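PDB 4PHR: putative glycosyltransferase (GalT1) from Streptococcus parasanguinis, which probably acts as a glycosyltransferase using a UDP-linked sugar; this chain is its N-terminal GT-D-fold part, with UDP bound. Local coordinates for residues Leu73-Val79 against Phe113-Phe118; Ile171-Pro177 against Glu270-Ile276. All blocks are in the same frame, centred on the assembly; numbering follows the deposited sequence.

Contact 1: Leu73-Val79 against Phe113-Phe118; sequences LVCLPDV and FYGSTF
Y114, L76 and F118 have the most surface covered in this 589 Å² interface. L73-L76 ends a strand that pairs in parallel with the short strand G115-S116, C75 bridging G115 (CA-CA 4.1 Å). G115 N donates to V74 O (2.9 Å), L76 N to G115 O (3.0 Å) and T117 N to L76 O (2.9 Å). A CB on G115 would clash with L73 CD2 and C75 SG. Y114 (chi1 m, chi2 90°) presents a ring face to L76, whose CD2 makes a CH-pi contact 3.6 Å from the centroid. Past the strands the chain turns 3-10 at T117-F118. F118 (chi1 m) lays a ring face near D78 N (CE2-N 3.5 Å), while V79 CG1 reaches its edge (CE2, 3.7 Å). S116 OG accepts from F118 N (3.0 Å) in an ST turn, and a water joins the same OG to D78 OD2 (2.7 Å to each); D78 also salt-bridges R85. T117 O accepts from R33, which binds UDP, so these parallel strands end beside the nucleotide site of the GT-D fold.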
loop_
_atom_site.group_PDB
_atom_site.type_symbol
_atom_site.label_atom_id
_atom_site.label_comp_id
_atom_site.label_asym_id
_atom_site.label_seq_id
_atom_site.Cartn_x
_atom_site.Cartn_y
_atom_site.Cartn_z
ATOM N N LEU A 73 2.112 -10.849 -6.163
ATOM C CA LEU A 73 1.984 -9.842 -7.201
ATOM C C LEU A 73 2.826 -8.639 -6.789
ATOM O O LEU A 73 2.623 -8.067 -5.709
ATOM C CB LEU A 73 0.521 -9.428 -7.355
ATOM C CG LEU A 73 0.173 -8.428 -8.461
ATOM C CD1 LEU A 73 0.554 -8.975 -9.831
ATOM C CD2 LEU A 73 -1.309 -8.072 -8.411
ATOM N N VAL A 74 3.779 -8.274 -7.642
ATOM C CA VAL A 74 4.614 -7.098 -7.423
ATOM C C VAL A 74 4.016 -5.944 -8.218
ATOM O O VAL A 74 3.760 -6.091 -9.412
ATOM C CB VAL A 74 6.071 -7.358 -7.865
ATOM C CG1 VAL A 74 6.917 -6.097 -7.695
ATOM C CG2 VAL A 74 6.673 -8.525 -7.076
ATOM N N CYS A 75 3.795 -4.804 -7.557
ATOM C CA CYS A 75 3.024 -3.710 -8.156
ATOM C C CYS A 75 3.847 -2.447 -8.359
ATOM O O CYS A 75 4.745 -2.155 -7.569
ATOM C CB CYS A 75 1.816 -3.365 -7.277
ATOM S SG CYS A 75 0.712 -4.744 -6.963
ATOM N N LEU A 76 3.507 -1.696 -9.411
ATOM C CA LEU A 76 4.096 -0.388 -9.693
ATOM C C LEU A 76 2.991 0.647 -9.861
ATOM O O LEU A 76 1.834 0.296 -10.087
ATOM C CB LEU A 76 4.872 -0.444 -11.004
ATOM C CG LEU A 76 6.355 -0.800 -10.946
ATOM C CD1 LEU A 76 6.692 -1.784 -9.866
ATOM C CD2 LEU A 76 6.830 -1.278 -12.327
ATOM N N PRO A 77 3.340 1.935 -9.769
ATOM C CA PRO A 77 2.322 2.953 -10.035
ATOM C C PRO A 77 1.744 2.796 -11.444
ATOM O O PRO A 77 2.480 2.577 -12.404
ATOM C CB PRO A 77 3.105 4.270 -9.891
ATOM C CG PRO A 77 4.294 3.921 -8.999
ATOM C CD PRO A 77 4.650 2.527 -9.443
ATOM N N ASP A 78 0.430 2.920 -11.569
ATOM C CA ASP A 78 -0.227 2.665 -12.847
ATOM C C ASP A 78 -0.287 3.973 -13.625
ATOM O O ASP A 78 -1.340 4.593 -13.745
ATOM C CB ASP A 78 -1.622 2.069 -12.605
ATOM C CG ASP A 78 -2.329 1.680 -13.883
ATOM O OD1 ASP A 78 -1.725 1.781 -14.969
ATOM O OD2 ASP A 78 -3.503 1.260 -13.791
ATOM N N VAL A 79 0.865 4.394 -14.141
ATOM C CA VAL A 79 1.016 5.738 -14.690
ATOM C C VAL A 79 1.743 5.749 -16.027
ATOM O O VAL A 79 2.022 6.813 -16.586
ATOM C CB VAL A 79 1.783 6.657 -13.713
ATOM C CG1 VAL A 79 1.033 6.794 -12.399
ATOM C CG2 VAL A 79 3.191 6.140 -13.477
ATOM N N PHE A 113 4.737 -8.287 -16.579
ATOM C CA PHE A 113 3.633 -7.471 -16.083
ATOM C C PHE A 113 3.829 -7.160 -14.612
ATOM O O PHE A 113 4.559 -7.862 -13.912
ATOM C CB PHE A 113 2.292 -8.184 -16.273
ATOM C CG PHE A 113 2.128 -9.402 -15.410
ATOM C CD1 PHE A 113 2.532 -10.650 -15.863
ATOM C CD2 PHE A 113 1.568 -9.303 -14.144
ATOM C CE1 PHE A 113 2.384 -11.771 -15.067
ATOM C CE2 PHE A 113 1.415 -10.423 -13.347
ATOM C CZ PHE A 113 1.826 -11.659 -13.806
ATOM N N TYR A 114 3.168 -6.098 -14.160
ATOM C CA TYR A 114 3.128 -5.732 -12.748
ATOM C C TYR A 114 1.687 -5.517 -12.347
ATOM O O TYR A 114 0.854 -5.222 -13.199
ATOM C CB TYR A 114 3.917 -4.438 -12.512
ATOM C CG TYR A 114 5.400 -4.605 -12.758
ATOM C CD1 TYR A 114 5.945 -4.379 -14.016
ATOM C CD2 TYR A 114 6.251 -5.011 -11.734
ATOM C CE1 TYR A 114 7.303 -4.544 -14.247
ATOM C CE2 TYR A 114 7.604 -5.171 -11.949
ATOM C CZ TYR A 114 8.126 -4.942 -13.212
ATOM O OH TYR A 114 9.470 -5.102 -13.446
ATOM N N GLY A 115 1.385 -5.668 -11.060
ATOM C CA GLY A 115 0.100 -5.240 -10.544
ATOM C C GLY A 115 0.110 -3.735 -10.335
ATOM O O GLY A 115 1.137 -3.087 -10.535
ATOM N N SER A 116 -1.026 -3.179 -9.917
ATOM C CA SER A 116 -1.133 -1.746 -9.675
ATOM C C SER A 116 -0.926 -1.348 -8.220
ATOM O O SER A 116 -1.641 -1.801 -7.330
ATOM C CB SER A 116 -2.507 -1.238 -10.104
ATOM O OG SER A 116 -2.622 0.150 -9.830
ATOM N N THR A 117 0.027 -0.455 -7.990
ATOM C CA THR A 117 0.248 0.135 -6.677
ATOM C C THR A 117 -0.995 0.890 -6.214
ATOM O O THR A 117 -1.202 1.095 -5.006
ATOM C CB THR A 117 1.492 1.024 -6.743
ATOM O OG1 THR A 117 2.615 0.159 -6.862
ATOM C CG2 THR A 117 1.673 1.940 -5.519
ATOM N N PHE A 118 -1.840 1.288 -7.163
ATOM C CA PHE A 118 -3.049 2.037 -6.834
ATOM C C PHE A 118 -4.224 1.168 -6.366
ATOM O O PHE A 118 -5.336 1.668 -6.211
ATOM C CB PHE A 118 -3.466 2.960 -7.988
ATOM C CG PHE A 118 -2.408 3.954 -8.387
ATOM C CD1 PHE A 118 -1.395 4.322 -7.509
ATOM C CD2 PHE A 118 -2.432 4.527 -9.653
ATOM C CE1 PHE A 118 -0.424 5.239 -7.889
ATOM C CE2 PHE A 118 -1.468 5.447 -10.039
ATOM C CZ PHE A 118 -0.468 5.813 -9.155
HETATM O O HOH W 1 -4.655 1.108 -11.368
#

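Contact 2: Ile171-Pro177 against Glu270-Ile276; sequences IKRLVCP and EQIVARI. With UDP (uridine-5'-diphosphate), chain B.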
loop_
_atom_site.group_PDB
_atom_site.type_symbol
_atom_site.label_atom_id
_atom_site.label_comp_id
_atom_site.label_asym_id
_atom_site.label_seq_id
_atom_site.Cartn_x
_atom_site.Cartn_y
_atom_site.Cartn_z
ATOM N N ILE A 171 -10.900 -9.396 13.696
ATOM C CA ILE A 171 -9.730 -8.571 13.451
ATOM C C ILE A 171 -8.829 -8.571 14.667
ATOM O O ILE A 171 -9.287 -8.336 15.787
ATOM C CB ILE A 171 -10.115 -7.118 13.146
ATOM C CG1 ILE A 171 -10.986 -7.056 11.890
ATOM C CG2 ILE A 171 -8.866 -6.244 13.003
ATOM C CD1 ILE A 171 -11.422 -5.663 11.559
ATOM N N LYS A 172 -7.559 -8.874 14.436
ATOM C CA LYS A 172 -6.516 -8.670 15.428
ATOM C C LYS A 172 -5.543 -7.677 14.811
ATOM O O LYS A 172 -5.318 -7.717 13.606
ATOM C CB LYS A 172 -5.812 -9.991 15.754
ATOM C CG LYS A 172 -6.725 -11.041 16.411
ATOM C CD LYS A 172 -7.193 -10.578 17.774
ATOM C CE LYS A 172 -8.101 -11.605 18.437
ATOM N NZ LYS A 172 -8.677 -11.054 19.689
ATOM N N ARG A 173 -4.969 -6.798 15.630
ATOM C CA ARG A 173 -4.055 -5.766 15.141
ATOM C C ARG A 173 -2.725 -5.820 15.864
ATOM O O ARG A 173 -2.674 -5.936 17.088
ATOM C CB ARG A 173 -4.648 -4.364 15.338
ATOM C CG ARG A 173 -5.956 -4.125 14.629
ATOM C CD ARG A 173 -6.543 -2.736 14.910
ATOM N NE ARG A 173 -7.891 -2.657 14.354
ATOM C CZ ARG A 173 -8.219 -2.029 13.232
ATOM N NH1 ARG A 173 -7.316 -1.342 12.528
ATOM N NH2 ARG A 173 -9.483 -2.063 12.833
ATOM N N LEU A 174 -1.655 -5.725 15.090
ATOM C CA LEU A 174 -0.322 -5.537 15.634
ATOM C C LEU A 174 0.024 -4.084 15.352
ATOM O O LEU A 174 0.180 -3.692 14.196
ATOM C CB LEU A 174 0.672 -6.473 14.945
ATOM C CG LEU A 174 2.103 -6.573 15.474
ATOM C CD1 LEU A 174 2.102 -7.030 16.932
ATOM C CD2 LEU A 174 2.935 -7.519 14.602
ATOM N N VAL A 175 0.115 -3.277 16.404
ATOM C CA VAL A 175 0.233 -1.833 16.221
ATOM C C VAL A 175 1.685 -1.416 16.376
ATOM O O VAL A 175 2.272 -1.573 17.443
ATOM C CB VAL A 175 -0.685 -1.061 17.182
ATOM C CG1 VAL A 175 -0.532 0.433 16.988
ATOM C CG2 VAL A 175 -2.135 -1.485 16.956
ATOM N N CYS A 176 2.245 -0.890 15.294
ATOM C CA CYS A 176 3.658 -0.593 15.173
ATOM C C CYS A 176 3.905 0.914 15.178
ATOM O O CYS A 176 2.954 1.705 15.210
ATOM C CB CYS A 176 4.171 -1.200 13.870
ATOM S SG CYS A 176 3.844 -2.991 13.712
ATOM N N PRO A 177 5.184 1.324 15.126
ATOM C CA PRO A 177 5.432 2.769 15.115
ATOM C C PRO A 177 4.877 3.436 13.860
ATOM O O PRO A 177 4.917 2.843 12.775
ATOM C CB PRO A 177 6.963 2.857 15.143
ATOM C CG PRO A 177 7.388 1.585 15.808
ATOM C CD PRO A 177 6.433 0.554 15.270
ATOM N N GLU A 270 -9.694 -3.423 21.872
ATOM C CA GLU A 270 -9.845 -4.854 22.114
ATOM C C GLU A 270 -9.282 -5.708 20.971
ATOM O O GLU A 270 -8.998 -6.889 21.154
ATOM C CB GLU A 270 -11.314 -5.191 22.383
ATOM C CG GLU A 270 -11.817 -4.650 23.721
ATOM C CD GLU A 270 -13.329 -4.690 23.852
ATOM O OE1 GLU A 270 -14.018 -4.825 22.818
ATOM O OE2 GLU A 270 -13.828 -4.582 24.993
ATOM N N GLN A 271 -9.107 -5.110 19.797
ATOM C CA GLN A 271 -8.503 -5.810 18.669
ATOM C C GLN A 271 -6.976 -5.849 18.742
ATOM O O GLN A 271 -6.341 -6.675 18.094
ATOM C CB GLN A 271 -8.948 -5.178 17.345
ATOM C CG GLN A 271 -10.429 -5.356 17.052
ATOM C CD GLN A 271 -10.916 -4.543 15.857
ATOM O OE1 GLN A 271 -10.200 -3.689 15.329
ATOM N NE2 GLN A 271 -12.144 -4.808 15.427
ATOM N N ILE A 272 -6.386 -4.957 19.527
ATOM C CA ILE A 272 -4.930 -4.853 19.582
ATOM C C ILE A 272 -4.306 -6.027 20.330
ATOM O O ILE A 272 -4.616 -6.268 21.497
ATOM C CB ILE A 272 -4.474 -3.519 20.225
ATOM C CG1 ILE A 272 -4.995 -2.320 19.416
ATOM C CG2 ILE A 272 -2.939 -3.494 20.389
ATOM C CD1 ILE A 272 -4.663 -0.982 20.036
ATOM N N VAL A 273 -3.432 -6.764 19.652
ATOM C CA VAL A 273 -2.772 -7.901 20.284
ATOM C C VAL A 273 -1.498 -7.456 21.003
ATOM O O VAL A 273 -1.198 -7.927 22.094
ATOM C CB VAL A 273 -2.445 -9.020 19.278
ATOM C CG1 VAL A 273 -3.690 -9.425 18.519
ATOM C CG2 VAL A 273 -1.358 -8.581 18.320
ATOM N N ALA A 274 -0.754 -6.547 20.381
ATOM C CA ALA A 274 0.441 -5.996 20.993
ATOM C C ALA A 274 0.814 -4.685 20.318
ATOM O O ALA A 274 0.418 -4.428 19.181
ATOM C CB ALA A 274 1.601 -6.993 20.908
ATOM N N ARG A 275 1.573 -3.866 21.035
ATOM C CA ARG A 275 2.156 -2.653 20.497
ATOM C C ARG A 275 3.664 -2.834 20.431
ATOM O O ARG A 275 4.276 -3.364 21.364
ATOM C CB ARG A 275 1.841 -1.453 21.385
ATOM C CG ARG A 275 0.385 -1.021 21.392
ATOM C CD ARG A 275 0.232 0.290 22.160
ATOM N NE ARG A 275 -1.130 0.823 22.118
ATOM C CZ ARG A 275 -1.570 1.709 21.228
ATOM N NH1 ARG A 275 -0.759 2.173 20.279
ATOM N NH2 ARG A 275 -2.827 2.134 21.287
ATOM N N ILE A 276 4.250 -2.387 19.328
ATOM C CA ILE A 276 5.685 -2.468 19.109
ATOM C C ILE A 276 6.236 -1.056 19.013
ATOM O O ILE A 276 5.660 -0.208 18.325
ATOM C CB ILE A 276 5.977 -3.217 17.805
ATOM C CG1 ILE A 276 5.514 -4.672 17.924
ATOM C CG2 ILE A 276 7.455 -3.133 17.451
ATOM C CD1 ILE A 276 5.697 -5.490 16.659
HETATM N N1 UDP B . 3.124 3.819 8.205
HETATM C C2 UDP B . 3.382 3.471 9.508
HETATM N N3 UDP B . 4.681 3.408 9.954
HETATM C C4 UDP B . 5.727 3.684 9.107
HETATM C C5 UDP B . 5.469 4.034 7.781
HETATM C C6 UDP B . 4.147 4.232 7.401
HETATM O O2 UDP B . 2.460 3.241 10.290
HETATM O O4 UDP B . 6.877 3.586 9.548
HETATM C "C1'" UDP B . 1.731 3.799 7.732
HETATM C "C2'" UDP B . 0.994 5.095 7.525
HETATM O "O2'" UDP B . 0.497 5.586 8.753
HETATM C "C3'" UDP B . -0.113 4.642 6.599
HETATM C "C4'" UDP B . 0.564 3.573 5.758
HETATM O "O4'" UDP B . 1.768 3.218 6.444
HETATM O "O3'" UDP B . -1.150 4.040 7.343
HETATM C "C5'" UDP B . 0.870 4.063 4.349
HETATM O "O5'" UDP B . 1.570 3.039 3.654
HETATM P PA UDP B . 2.088 3.229 2.142
HETATM O O1A UDP B . 3.132 4.271 2.106
HETATM O O2A UDP B . 2.488 1.879 1.675
HETATM O O3A UDP B . 0.751 3.778 1.411
HETATM P PB UDP B . 0.378 4.072 -0.148
HETATM O O1B UDP B . 0.396 5.557 -0.290
HETATM O O2B UDP B . -0.989 3.517 -0.283
HETATM O O3B UDP B . 1.397 3.414 -1.027
HETATM O O HOH W 2 1.827 1.280 19.035
#
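Strands I171-C176 and I272-R275 run parallel, their axes 10° apart and 4.6 Å at closest approach. R173 bridges I272 (CA-CA 4.6 Å) and V175 bridges R275 (4.8 Å), so two steps on one strand match three on the other; the extra residue is taken up by a beta bulge at V273, where phi/psi is -88/-40°. R173 N donates to Q271 O and V273 N to R173 O (both 2.8 Å); beyond the bulge, V175 N donates to A274 O (3.0 Å) and I276 N to V175 O (2.9 Å). On the face with R173 and V175, Q271 OE1 accepts from R173 NE (2.7 Å) and NH2 (3.1 Å), while R173 NH1 salt-bridges E152 of the central strand 147-153. V175 CG2 packs on I272 CG1 (3.9 Å). Across the sheet, L174 CD1 meets A274 CB (4.0 Å) and I276 CD1 (3.9 Å), beside helix 185-195. The last strand of the chain thus edges the five-stranded parallel sheet. At the end of its neighbour, P177 O accepts from UDP N3 (2.9 Å). A backbone carbonyl here needs a protonated ring nitrogen, which uracil has at N3 and neutral cytosine lacks, so the bond suits a uridine nucleotide.

Contacts 1 and 2 form edges of two different parallel sheets, on opposite sides of the chain's centre: their centres are 28 Å apart and their nearest atoms about 19 Å, so neither touches the other. UDP lies between them. Contact 2 addresses the base directly through P177, whereas contact 1 faces the diphosphate end, the T117 side chain coming within about 5 Å of the ligand, and R33 hydrogen-bonds both T117 O and UDP. S120, R121, S156, K210 and H228 supply further hydrogen bonds to the nucleotide. In both contacts the parallel strands run toward the ligand, so the residues that follow them, T117 and P177, mark two ends of one elongated nucleotide site.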